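Side-chain contacts in glutathione s-transferase (Agrobacterium tumefaciens, PDB 2YCD), which binds a glutathione conjugate and, as a member of the glutathione transferase superfamily, probably conjugates glutathione to electrophilic compounds such as herbicides: residues A[53-56]-A[57-60]; A[33-36]-A[37-41]; A[184-187]-A[188-191]; A[127-130]-A[131-135]. One frame throughout, in Å; residues are numbered along the deposited sequence.

Interaction 1 (A[53-56]-A[57-60])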
loop_
_atom_site.group_PDB
_atom_site.type_symbol
_atom_site.label_atom_id
_atom_site.label_comp_id
_atom_site.label_asym_id
_atom_site.label_seq_id
_atom_site.Cartn_x
_atom_site.Cartn_y
_atom_site.Cartn_z
ATOM N N ARG A 53 10.602 4.307 -22.492
ATOM C CA ARG A 53 9.635 3.273 -22.846
ATOM C C ARG A 53 10.279 1.894 -22.850
ATOM O O ARG A 53 11.337 1.694 -23.453
ATOM C CB ARG A 53 9.061 3.561 -24.235
ATOM C CG ARG A 53 8.268 4.858 -24.345
ATOM C CD ARG A 53 7.895 5.147 -25.807
ATOM N NE ARG A 53 9.084 5.249 -26.649
ATOM C CZ ARG A 53 9.080 5.121 -27.973
ATOM N NH1 ARG A 53 7.946 4.885 -28.625
ATOM N NH2 ARG A 53 10.217 5.228 -28.648
ATOM N N LEU A 54 9.648 0.939 -22.180
ATOM C CA LEU A 54 10.192 -0.406 -22.074
ATOM C C LEU A 54 9.285 -1.411 -22.751
ATOM O O LEU A 54 8.080 -1.440 -22.504
ATOM C CB LEU A 54 10.352 -0.813 -20.607
ATOM C CG LEU A 54 11.304 0.061 -19.786
ATOM C CD1 LEU A 54 11.403 -0.489 -18.373
ATOM C CD2 LEU A 54 12.672 0.097 -20.454
ATOM N N SER A 55 9.874 -2.248 -23.597
ATOM C CA SER A 55 9.155 -3.387 -24.142
ATOM C C SER A 55 8.962 -4.414 -23.036
ATOM O O SER A 55 9.660 -4.388 -22.020
ATOM C CB SER A 55 9.941 -4.004 -25.309
ATOM O OG SER A 55 11.136 -4.624 -24.851
ATOM N N PHE A 56 8.012 -5.320 -23.220
ATOM C CA PHE A 56 7.771 -6.356 -22.220
ATOM C C PHE A 56 9.025 -7.186 -21.982
ATOM O O PHE A 56 9.310 -7.590 -20.859
ATOM C CB PHE A 56 6.602 -7.254 -22.639
ATOM C CG PHE A 56 5.293 -6.524 -22.749
ATOM C CD1 PHE A 56 4.726 -5.923 -21.639
ATOM C CD2 PHE A 56 4.632 -6.434 -23.960
ATOM C CE1 PHE A 56 3.524 -5.252 -21.734
ATOM C CE2 PHE A 56 3.428 -5.762 -24.060
ATOM C CZ PHE A 56 2.874 -5.171 -22.942
ATOM N N GLU A 57 9.785 -7.413 -23.047
ATOM C CA GLU A 57 11.038 -8.153 -22.949
ATOM C C GLU A 57 12.101 -7.367 -22.178
ATOM O O GLU A 57 12.826 -7.924 -21.367
ATOM C CB GLU A 57 11.557 -8.500 -24.345
ATOM C CG GLU A 57 10.686 -9.485 -25.117
ATOM C CD GLU A 57 9.367 -8.889 -25.603
ATOM O OE1 GLU A 57 9.294 -7.663 -25.859
ATOM O OE2 GLU A 57 8.396 -9.664 -25.733
ATOM N N ALA A 58 12.190 -6.067 -22.443
ATOM C CA ALA A 58 13.151 -5.215 -21.746
ATOM C C ALA A 58 12.889 -5.150 -20.241
ATOM O O ALA A 58 13.815 -5.075 -19.445
ATOM C CB ALA A 58 13.145 -3.813 -22.339
ATOM N N MET A 59 11.617 -5.190 -19.852
ATOM C CA MET A 59 11.251 -5.090 -18.444
ATOM C C MET A 59 11.713 -6.290 -17.636
ATOM O O MET A 59 11.845 -6.211 -16.411
ATOM C CB MET A 59 9.739 -4.927 -18.308
ATOM C CG MET A 59 9.244 -3.610 -18.835
ATOM S SD MET A 59 7.461 -3.470 -18.718
ATOM C CE MET A 59 7.220 -3.898 -17.027
ATOM N N LYS A 60 11.965 -7.396 -18.333
ATOM C CA LYS A 60 12.371 -8.638 -17.687
ATOM C C LYS A 60 13.891 -8.819 -17.664
ATOM O O LYS A 60 14.396 -9.743 -17.025
ATOM C CB LYS A 60 11.726 -9.830 -18.391
ATOM C CG LYS A 60 10.212 -9.878 -18.292
ATOM C CD LYS A 60 9.637 -10.888 -19.271
ATOM C CE LYS A 60 10.623 -12.011 -19.545
ATOM N NZ LYS A 60 10.136 -12.906 -20.627
#
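S55 is the N-cap of the short helix 56-59, which follows directly on strand 50-54 in the thioredoxin-like N-terminal domain, and its capping partner is A58. The side chain of S55 turns its OG between its own backbone N and carbonyl carbon (chi1 69°), which sets the hydroxyl over the first helical turn. There OG accepts from A58 N at 3.0 Å with a fairly straight bond (156° at the hydrogen), while A58 CB lies against S55 OG at 3.3 Å. The backbone of the same serine closes the turn: M59 N donates to S55 O at 3.0 Å.

M59 also packs back on the strand. Its CG meets L54 CB at 3.5 Å, a tight carbon contact, and approaches L54 CD1 at 3.8 Å, the two side chains crossing at a slant. M59 CG rests as well on S55 O, 3.3 Å away. On the outer side, E57 bends at chi2 (72°) and brings OE1 back to 3.7 Å from S55 OG, beside the helix start; the aliphatic part of K60 passes F56 O.

L54 continues the sheet by backbone bonds to V21 and E23, and M59 touches F22, I73 and the bound S-(p-nitrobenzyl)glutathione. The serine thus serves the turn twice, by hydroxyl and by carbonyl, and the capped turn holds M59 where its terminal methyl meets the bound conjugate.

Interaction 2 (A[33-36]-A[37-41]). With GTB (S-(p-nitrobenzyl)glutathione), chain B.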
loop_
_atom_site.group_PDB
_atom_site.type_symbol
_atom_site.label_atom_id
_atom_site.label_comp_id
_atom_site.label_asym_id
_atom_site.label_seq_id
_atom_site.Cartn_x
_atom_site.Cartn_y
_atom_site.Cartn_z
ATOM N N ALA A 33 -2.452 2.372 -16.253
ATOM C CA ALA A 33 -1.200 1.853 -15.705
ATOM C C ALA A 33 -0.625 2.811 -14.654
ATOM O O ALA A 33 -0.990 3.997 -14.612
ATOM C CB ALA A 33 -0.196 1.564 -16.823
ATOM N N ARG A 34 0.289 2.304 -13.827
ATOM C CA ARG A 34 0.712 3.028 -12.624
ATOM C C ARG A 34 1.682 4.183 -12.859
ATOM O O ARG A 34 2.037 4.894 -11.923
ATOM C CB ARG A 34 1.241 2.064 -11.557
ATOM C CG ARG A 34 0.147 1.153 -11.013
ATOM C CD ARG A 34 0.736 0.112 -10.081
ATOM N NE ARG A 34 -0.246 -0.877 -9.628
ATOM C CZ ARG A 34 -0.934 -0.794 -8.492
ATOM N NH1 ARG A 34 -0.768 0.246 -7.682
ATOM N NH2 ARG A 34 -1.792 -1.753 -8.164
ATOM N N ASP A 35 2.085 4.401 -14.108
ATOM C CA ASP A 35 2.781 5.646 -14.441
ATOM C C ASP A 35 1.813 6.837 -14.371
ATOM O O ASP A 35 2.238 7.971 -14.155
ATOM C CB ASP A 35 3.415 5.579 -15.839
ATOM C CG ASP A 35 2.387 5.342 -16.941
ATOM O OD1 ASP A 35 1.710 4.289 -16.914
ATOM O OD2 ASP A 35 2.227 6.196 -17.835
ATOM N N MET A 36 0.515 6.597 -14.528
ATOM C CA MET A 36 -0.428 7.707 -14.597
ATOM C C MET A 36 -0.443 8.602 -13.338
ATOM O O MET A 36 -0.383 9.831 -13.456
ATOM C CB MET A 36 -1.824 7.205 -14.953
ATOM C CG MET A 36 -2.833 8.319 -15.080
ATOM S SD MET A 36 -2.530 9.432 -16.498
ATOM C CE MET A 36 -3.821 10.602 -16.134
ATOM N N PRO A 37 -0.518 8.008 -12.130
ATOM C CA PRO A 37 -0.511 8.898 -10.953
ATOM C C PRO A 37 0.787 9.674 -10.831
ATOM O O PRO A 37 0.769 10.809 -10.360
ATOM C CB PRO A 37 -0.700 7.940 -9.755
ATOM C CG PRO A 37 -0.428 6.538 -10.330
ATOM C CD PRO A 37 -0.881 6.625 -11.771
ATOM N N VAL A 38 1.908 9.087 -11.252
ATOM C CA VAL A 38 3.185 9.794 -11.233
ATOM C C VAL A 38 3.179 10.983 -12.221
ATOM O O VAL A 38 3.579 12.086 -11.866
ATOM C CB VAL A 38 4.336 8.816 -11.559
ATOM C CG1 VAL A 38 5.658 9.574 -11.687
ATOM C CG2 VAL A 38 4.432 7.727 -10.473
ATOM N N ARG A 39 2.755 10.745 -13.462
ATOM C CA ARG A 39 2.632 11.809 -14.460
ATOM C C ARG A 39 1.724 12.919 -13.944
ATOM O O ARG A 39 2.027 14.114 -14.110
ATOM C CB ARG A 39 2.048 11.249 -15.754
ATOM C CG ARG A 39 2.932 10.259 -16.512
ATOM C CD ARG A 39 2.136 9.789 -17.727
ATOM N NE ARG A 39 2.828 8.889 -18.653
ATOM C CZ ARG A 39 3.566 9.317 -19.678
ATOM N NH1 ARG A 39 3.828 10.615 -19.840
ATOM N NH2 ARG A 39 4.094 8.435 -20.511
ATOM N N TRP A 40 0.590 12.544 -13.368
ATOM C CA TRP A 40 -0.363 13.522 -12.860
ATOM C C TRP A 40 0.255 14.367 -11.733
ATOM O O TRP A 40 0.146 15.610 -11.729
ATOM C CB TRP A 40 -1.630 12.770 -12.424
ATOM C CG TRP A 40 -2.807 13.633 -11.982
ATOM C CD1 TRP A 40 -2.891 15.011 -11.998
ATOM C CD2 TRP A 40 -4.059 13.162 -11.472
ATOM N NE1 TRP A 40 -4.126 15.412 -11.515
ATOM C CE2 TRP A 40 -4.852 14.298 -11.176
ATOM C CE3 TRP A 40 -4.573 11.881 -11.203
ATOM C CZ2 TRP A 40 -6.145 14.191 -10.640
ATOM C CZ3 TRP A 40 -5.859 11.773 -10.680
ATOM C CH2 TRP A 40 -6.635 12.924 -10.407
ATOM N N ALA A 41 0.962 13.729 -10.802
ATOM C CA ALA A 41 1.640 14.475 -9.748
ATOM C C ALA A 41 2.650 15.474 -10.317
ATOM O O ALA A 41 2.716 16.637 -9.875
ATOM C CB ALA A 41 2.316 13.517 -8.761
HETATM N N1 GTB B . 3.394 -1.564 -6.209
HETATM C CA1 GTB B . 3.872 -1.184 -7.546
HETATM C C1 GTB B . 3.639 0.286 -7.782
HETATM O O11 GTB B . 2.584 0.778 -7.328
HETATM O O12 GTB B . 4.488 0.948 -8.427
HETATM C CB1 GTB B . 3.159 -2.063 -8.586
HETATM C CG1 GTB B . 3.715 -1.818 -9.987
HETATM C CD1 GTB B . 2.948 -2.590 -11.043
HETATM O OE1 GTB B . 2.021 -3.328 -10.708
HETATM N N2 GTB B . 3.329 -2.397 -12.304
HETATM C CA2 GTB B . 2.671 -3.060 -13.431
HETATM C C2 GTB B . 3.655 -3.761 -14.316
HETATM O O2 GTB B . 4.771 -3.297 -14.539
HETATM C CB2 GTB B . 2.027 -1.986 -14.329
HETATM S SG2 GTB B . 0.687 -1.113 -13.592
HETATM N N3 GTB B . 3.235 -4.905 -14.860
HETATM C CA3 GTB B . 4.006 -5.704 -15.798
HETATM C C3 GTB B . 4.500 -7.004 -15.232
HETATM O O31 GTB B . 4.149 -7.348 -14.086
HETATM O O32 GTB B . 5.257 -7.677 -15.968
HETATM C "C'" GTB B . -0.614 -2.292 -13.391
HETATM C "C1'" GTB B . -1.601 -2.264 -14.530
HETATM C "C2'" GTB B . -1.453 -3.133 -15.599
HETATM C "C3'" GTB B . -2.375 -3.107 -16.644
HETATM C "C4'" GTB B . -3.443 -2.212 -16.609
HETATM N N41 GTB B . -4.378 -2.193 -17.660
HETATM O O41 GTB B . -5.385 -1.490 -17.601
HETATM O O42 GTB B . -4.183 -2.901 -18.630
HETATM C "C5'" GTB B . -3.588 -1.352 -15.530
HETATM C "C6'" GTB B . -2.671 -1.378 -14.484
HETATM O O HOH W 1 2.589 5.995 -20.554
#
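The charged interaction joins D35 and R39, one turn apart at the start of helix 35-45. Their side chains lie alongside each other and point the same way. R39 NE donates to D35 OD2 at 2.9 Å in a salt bridge that is nearly straight (163°) and in the guanidinium plane, and it uses the anti lone pair of the oxygen. The carboxylate is turned 74° from the guanidinium. A water donates to D35 OD2 and accepts from R39 NH2, closing a small ring, and R39 NH1 bonds to Y49 OH.

Among the backbone bonds, R39 N reaches D35 O and W40 N reaches M36 O, each at 2.9 Å. P37 has no N-H to give, which costs nothing in the first turn of a helix; its CG rests on R34 O at 3.4 Å.

Apolar packing is directed outward. P37 and W40 both touch I179 and C183 of helix 176-185, and the W40 ring meets F213 edge-to-face while its NE1 bonds to E44, so this helix of the beta-alpha-beta unit packs on the C-terminal domain.

Contacts with the ligand come from the residues just before the helix. In the conformer of R34 described, one of two, CG lies 3.5 Å from GTB SG2 and NH1 forms a salt bridge with E123. A33 CA is 3.8 Å from GTB C6'.

Buried as it is, the carboxylate of D35 has both an arginine and a water at OD2, and these, with the nearby helix start, would probably favour its ionised form.

Interaction 3 (A[184-187]-A[188-191]). With GTB (S-(p-nitrobenzyl)glutathione), chain B.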
loop_
_atom_site.group_PDB
_atom_site.type_symbol
_atom_site.label_atom_id
_atom_site.label_comp_id
_atom_site.label_asym_id
_atom_site.label_seq_id
_atom_site.Cartn_x
_atom_site.Cartn_y
_atom_site.Cartn_z
ATOM N N VAL A 184 -6.802 4.760 -8.688
ATOM C CA VAL A 184 -7.281 3.433 -8.265
ATOM C C VAL A 184 -8.755 3.232 -8.682
ATOM O O VAL A 184 -9.122 2.212 -9.293
ATOM C CB VAL A 184 -7.053 3.248 -6.719
ATOM C CG1 VAL A 184 -7.937 2.155 -6.128
ATOM C CG2 VAL A 184 -5.551 2.991 -6.413
ATOM N N LEU A 185 -9.605 4.203 -8.370
ATOM C CA LEU A 185 -11.035 4.081 -8.669
ATOM C C LEU A 185 -11.302 3.978 -10.165
ATOM O O LEU A 185 -12.263 3.319 -10.576
ATOM C CB LEU A 185 -11.808 5.268 -8.083
ATOM C CG LEU A 185 -11.938 5.284 -6.560
ATOM C CD1 LEU A 185 -12.508 6.611 -6.104
ATOM C CD2 LEU A 185 -12.807 4.135 -6.075
ATOM N N ARG A 186 -10.465 4.612 -10.980
ATOM C CA ARG A 186 -10.643 4.538 -12.427
ATOM C C ARG A 186 -10.541 3.127 -12.987
ATOM O O ARG A 186 -11.041 2.882 -14.082
ATOM C CB ARG A 186 -9.690 5.489 -13.161
ATOM C CG ARG A 186 -10.077 6.963 -13.029
ATOM C CD ARG A 186 -9.336 7.846 -14.087
ATOM N NE ARG A 186 -9.709 7.424 -15.445
ATOM C CZ ARG A 186 -8.874 7.050 -16.415
ATOM N NH1 ARG A 186 -7.569 7.081 -16.239
ATOM N NH2 ARG A 186 -9.361 6.655 -17.596
ATOM N N ARG A 187 -9.919 2.201 -12.243
ATOM C CA ARG A 187 -9.907 0.802 -12.682
ATOM C C ARG A 187 -11.299 0.187 -12.725
ATOM O O ARG A 187 -11.493 -0.869 -13.323
ATOM C CB ARG A 187 -8.964 -0.026 -11.812
ATOM C CG ARG A 187 -7.542 0.484 -11.924
ATOM C CD ARG A 187 -6.560 -0.370 -11.180
ATOM N NE ARG A 187 -6.258 -1.592 -11.915
ATOM C CZ ARG A 187 -5.083 -2.206 -11.889
ATOM N NH1 ARG A 187 -4.084 -1.718 -11.159
ATOM N NH2 ARG A 187 -4.917 -3.323 -12.577
ATOM N N LEU A 188 -12.273 0.872 -12.132
ATOM C CA LEU A 188 -13.668 0.415 -12.154
ATOM C C LEU A 188 -14.512 1.033 -13.255
ATOM O O LEU A 188 -15.697 0.684 -13.376
ATOM C CB LEU A 188 -14.352 0.698 -10.823
ATOM C CG LEU A 188 -13.810 -0.082 -9.633
ATOM C CD1 LEU A 188 -14.502 0.400 -8.372
ATOM C CD2 LEU A 188 -14.041 -1.583 -9.830
ATOM N N GLU A 189 -13.962 1.958 -14.035
ATOM C CA GLU A 189 -14.775 2.641 -15.056
ATOM C C GLU A 189 -15.461 1.651 -16.001
ATOM O O GLU A 189 -16.664 1.741 -16.214
ATOM C CB GLU A 189 -13.949 3.655 -15.860
ATOM C CG GLU A 189 -13.582 4.922 -15.091
ATOM C CD GLU A 189 -12.754 5.912 -15.915
ATOM O OE1 GLU A 189 -12.198 5.515 -16.961
ATOM O OE2 GLU A 189 -12.657 7.093 -15.509
ATOM N N SER A 190 -14.703 0.696 -16.529
ATOM C CA SER A 190 -15.213 -0.249 -17.523
ATOM C C SER A 190 -16.334 -1.148 -16.988
ATOM O O SER A 190 -17.157 -1.658 -17.764
ATOM C CB SER A 190 -14.065 -1.110 -18.063
ATOM O OG SER A 190 -13.560 -1.968 -17.055
ATOM N N SER A 191 -16.370 -1.336 -15.671
ATOM C CA SER A 191 -17.340 -2.227 -15.029
ATOM C C SER A 191 -18.695 -1.548 -14.834
ATOM O O SER A 191 -19.712 -2.220 -14.683
ATOM C CB SER A 191 -16.811 -2.693 -13.676
ATOM O OG SER A 191 -16.885 -1.651 -12.708
HETATM N N1 GTB B . 3.394 -1.564 -6.209
HETATM C CA1 GTB B . 3.872 -1.184 -7.546
HETATM C C1 GTB B . 3.639 0.286 -7.782
HETATM O O11 GTB B . 2.584 0.778 -7.328
HETATM O O12 GTB B . 4.488 0.948 -8.427
HETATM C CB1 GTB B . 3.159 -2.063 -8.586
HETATM C CG1 GTB B . 3.715 -1.818 -9.987
HETATM C CD1 GTB B . 2.948 -2.590 -11.043
HETATM O OE1 GTB B . 2.021 -3.328 -10.708
HETATM N N2 GTB B . 3.329 -2.397 -12.304
HETATM C CA2 GTB B . 2.671 -3.060 -13.431
HETATM C C2 GTB B . 3.655 -3.761 -14.316
HETATM O O2 GTB B . 4.771 -3.297 -14.539
HETATM C CB2 GTB B . 2.027 -1.986 -14.329
HETATM S SG2 GTB B . 0.687 -1.113 -13.592
HETATM N N3 GTB B . 3.235 -4.905 -14.860
HETATM C CA3 GTB B . 4.006 -5.704 -15.798
HETATM C C3 GTB B . 4.500 -7.004 -15.232
HETATM O O31 GTB B . 4.149 -7.348 -14.086
HETATM O O32 GTB B . 5.257 -7.677 -15.968
HETATM C "C'" GTB B . -0.614 -2.292 -13.391
HETATM C "C1'" GTB B . -1.601 -2.264 -14.530
HETATM C "C2'" GTB B . -1.453 -3.133 -15.599
HETATM C "C3'" GTB B . -2.375 -3.107 -16.644
HETATM C "C4'" GTB B . -3.443 -2.212 -16.609
HETATM N N41 GTB B . -4.378 -2.193 -17.660
HETATM O O41 GTB B . -5.385 -1.490 -17.601
HETATM O O42 GTB B . -4.183 -2.901 -18.630
HETATM C "C5'" GTB B . -3.588 -1.352 -15.530
HETATM C "C6'" GTB B . -2.671 -1.378 -14.484
HETATM O O HOH W 2 -11.691 0.989 -16.214
HETATM O O HOH W 3 -13.689 -1.808 -14.517
#
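R186 and E189 form a two-pronged salt bridge where helix 176-185 gives way to the following loop. The guanidinium approaches side-on, NE to OE2 at 3.0 Å and NH2 to OE1 at 3.1 Å. The first bond lies in the guanidinium plane yet meets OE2 from above the carboxylate; the second is more bent (138° at the hydrogen) and arrives on the syn side of OE1. The planes of the two groups stand 67° apart. A bend in R186 at chi3 (61°) turns its head toward the glutamate. R187 faces the other way, toward the pocket, where GTB C6' stands over one face of its guanidinium, 3.5 Å from R187 NH2.

Around these side chains successive turns are closed by i to i+3 bonds, as in a 3-10 helix: L188 N donates to L185 O at 2.9 Å and E189 N to R186 O at 3.1 Å. A water donates to R186 O and accepts from S190 N, bridging the turn. L188 O takes two donors, the N and OG of S191.

Further out, R186 NH2 also bonds to R30 O, and E189 OE2 has a second charged partner in K208 of helix 198-208. L188 packs on L153 and L157 of helix 142-164.

With two cations sharing its carboxylate, E189 is probably ionised, and the network ties this stretch to R30 and helix 198-208 beside a ligand-contacting arginine.

Interaction 4 (A[127-130]-A[131-135])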
loop_
_atom_site.group_PDB
_atom_site.type_symbol
_atom_site.label_atom_id
_atom_site.label_comp_id
_atom_site.label_asym_id
_atom_site.label_seq_id
_atom_site.Cartn_x
_atom_site.Cartn_y
_atom_site.Cartn_z
ATOM N N LEU A 127 -8.812 -4.770 -7.009
ATOM C CA LEU A 127 -8.023 -5.722 -7.777
ATOM C C LEU A 127 -8.468 -7.166 -7.544
ATOM O O LEU A 127 -8.406 -7.990 -8.460
ATOM C CB LEU A 127 -6.540 -5.560 -7.453
ATOM C CG LEU A 127 -5.991 -4.182 -7.825
ATOM C CD1 LEU A 127 -4.476 -4.158 -7.647
ATOM C CD2 LEU A 127 -6.379 -3.793 -9.253
ATOM N N ASN A 128 -8.923 -7.484 -6.336
ATOM C CA ASN A 128 -9.427 -8.835 -6.079
ATOM C C ASN A 128 -10.610 -9.110 -7.008
ATOM O O ASN A 128 -10.745 -10.210 -7.550
ATOM C CB ASN A 128 -9.808 -9.041 -4.603
ATOM C CG ASN A 128 -8.598 -9.162 -3.700
ATOM O OD1 ASN A 128 -7.479 -9.389 -4.161
ATOM N ND2 ASN A 128 -8.820 -9.000 -2.407
ATOM N N PHE A 129 -11.427 -8.087 -7.225
ATOM C CA PHE A 129 -12.548 -8.177 -8.151
ATOM C C PHE A 129 -12.140 -8.191 -9.616
ATOM O O PHE A 129 -12.553 -9.087 -10.368
ATOM C CB PHE A 129 -13.547 -7.047 -7.891
ATOM C CG PHE A 129 -14.614 -6.931 -8.945
ATOM C CD1 PHE A 129 -15.698 -7.803 -8.963
ATOM C CD2 PHE A 129 -14.524 -5.960 -9.917
ATOM C CE1 PHE A 129 -16.681 -7.695 -9.943
ATOM C CE2 PHE A 129 -15.487 -5.851 -10.904
ATOM C CZ PHE A 129 -16.568 -6.721 -10.911
ATOM N N THR A 130 -11.332 -7.229 -10.047
ATOM C CA THR A 130 -11.020 -7.140 -11.478
ATOM C C THR A 130 -10.163 -8.316 -11.960
ATOM O O THR A 130 -10.243 -8.705 -13.132
ATOM C CB THR A 130 -10.378 -5.782 -11.858
ATOM O OG1 THR A 130 -9.129 -5.644 -11.181
ATOM C CG2 THR A 130 -11.301 -4.634 -11.484
ATOM N N THR A 131 -9.373 -8.903 -11.066
ATOM C CA THR A 131 -8.572 -10.070 -11.410
ATOM C C THR A 131 -9.472 -11.256 -11.780
ATOM O O THR A 131 -9.263 -11.908 -12.814
ATOM C CB THR A 131 -7.621 -10.458 -10.268
ATOM O OG1 THR A 131 -6.606 -9.451 -10.144
ATOM C CG2 THR A 131 -6.948 -11.810 -10.548
ATOM N N VAL A 132 -10.471 -11.534 -10.944
ATOM C CA VAL A 132 -11.439 -12.583 -11.236
ATOM C C VAL A 132 -12.246 -12.216 -12.478
ATOM O O VAL A 132 -12.423 -13.038 -13.388
ATOM C CB VAL A 132 -12.394 -12.815 -10.046
ATOM C CG1 VAL A 132 -13.418 -13.903 -10.399
ATOM C CG2 VAL A 132 -11.605 -13.206 -8.801
ATOM N N TRP A 133 -12.716 -10.976 -12.525
ATOM C CA TRP A 133 -13.615 -10.531 -13.576
ATOM C C TRP A 133 -12.969 -10.646 -14.952
ATOM O O TRP A 133 -13.607 -11.116 -15.897
ATOM C CB TRP A 133 -14.072 -9.097 -13.301
ATOM C CG TRP A 133 -15.013 -8.537 -14.313
ATOM C CD1 TRP A 133 -16.094 -9.157 -14.870
ATOM C CD2 TRP A 133 -14.948 -7.238 -14.892
ATOM N NE1 TRP A 133 -16.712 -8.310 -15.763
ATOM C CE2 TRP A 133 -16.024 -7.126 -15.795
ATOM C CE3 TRP A 133 -14.082 -6.153 -14.736
ATOM C CZ2 TRP A 133 -16.253 -5.967 -16.543
ATOM C CZ3 TRP A 133 -14.311 -5.007 -15.478
ATOM C CH2 TRP A 133 -15.386 -4.925 -16.370
ATOM N N LEU A 134 -11.705 -10.249 -15.067
ATOM C CA LEU A 134 -11.030 -10.180 -16.365
ATOM C C LEU A 134 -10.136 -11.386 -16.681
ATOM O O LEU A 134 -10.115 -11.874 -17.818
ATOM C CB LEU A 134 -10.234 -8.873 -16.482
ATOM C CG LEU A 134 -11.049 -7.589 -16.382
ATOM C CD1 LEU A 134 -10.122 -6.380 -16.421
ATOM C CD2 LEU A 134 -12.086 -7.513 -17.505
ATOM N N PHE A 135 -9.409 -11.876 -15.685
ATOM C CA PHE A 135 -8.354 -12.859 -15.933
ATOM C C PHE A 135 -8.777 -14.312 -15.721
ATOM O O PHE A 135 -8.073 -15.226 -16.146
ATOM C CB PHE A 135 -7.119 -12.545 -15.080
ATOM C CG PHE A 135 -6.411 -11.281 -15.479
ATOM C CD1 PHE A 135 -6.950 -10.037 -15.178
ATOM C CD2 PHE A 135 -5.204 -11.335 -16.159
ATOM C CE1 PHE A 135 -6.299 -8.875 -15.546
ATOM C CE2 PHE A 135 -4.547 -10.175 -16.528
ATOM C CZ PHE A 135 -5.097 -8.943 -16.222
#
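CG stands anti to the backbone N in both F129 (chi1 170°) and W133 (chi1 -179°), which sends the two aromatic groups off the same side of helix 105-135, one turn apart. Their planes are near parallel, 19° between the phenyl and the five-membered ring, but slid along each other so that they barely overlap; those centroids are 5.3 Å apart. Each ring offers a face near its rim: F129 CZ lies over the indole, and W133 CB over the phenyl, 4.2 Å from F129 CZ. F129 CE2 is 4.1 Å from W133 CE3. The opposite face of the indole is taken by L134 CD2, so the tryptophan is held between phenylalanine and leucine.

T131 works on another side of the helix. Its OG1 donates to L127 O at 2.9 Å, and T131 N gives the same carbonyl a bond of equal length; the two donors come from opposite faces of the carbonyl plane, and the oxygen is doubly gripped. W133 N to F129 O and L134 N to T130 O, both 2.9 Å, carry the i to i+4 pattern into 131-135, which has a wider pi-type turn.

F129 packs on L146, T149 and L153 of helix 142-164, W133 on L146 and S190, and N128 alone of these residues meets the second subunit, at its N128. These are the last turns of the long helix of the all-helical glutathione transferase C-terminal domain, where L127 lies beside two arginines of the ligand pocket, R34 and R187.

How the interactions relate
Interactions 1 and 2 belong to the thioredoxin-like domain, interactions 3 and 4 to the helical domain. Interaction 2 is fully buried near the middle of the chain; the other three are partly buried, and interaction 1 lies farthest out. Their chemistry follows: a hydroxyl cap in 53-60, carboxylate-guanidinium pairs in 33-41 and 184-191, and aromatic packing with a threonine bond in 127-135. Across the domain boundary, R34 of interaction 2 meets L127 of interaction 4 and lies near R187 of interaction 3; within the helical domain R187 packs on L127, and S190 and S191 on W133. R34 and R187 both reach the bound conjugate. M59 meets it at its glutathione backbone, and interaction 1 touches none of the other three.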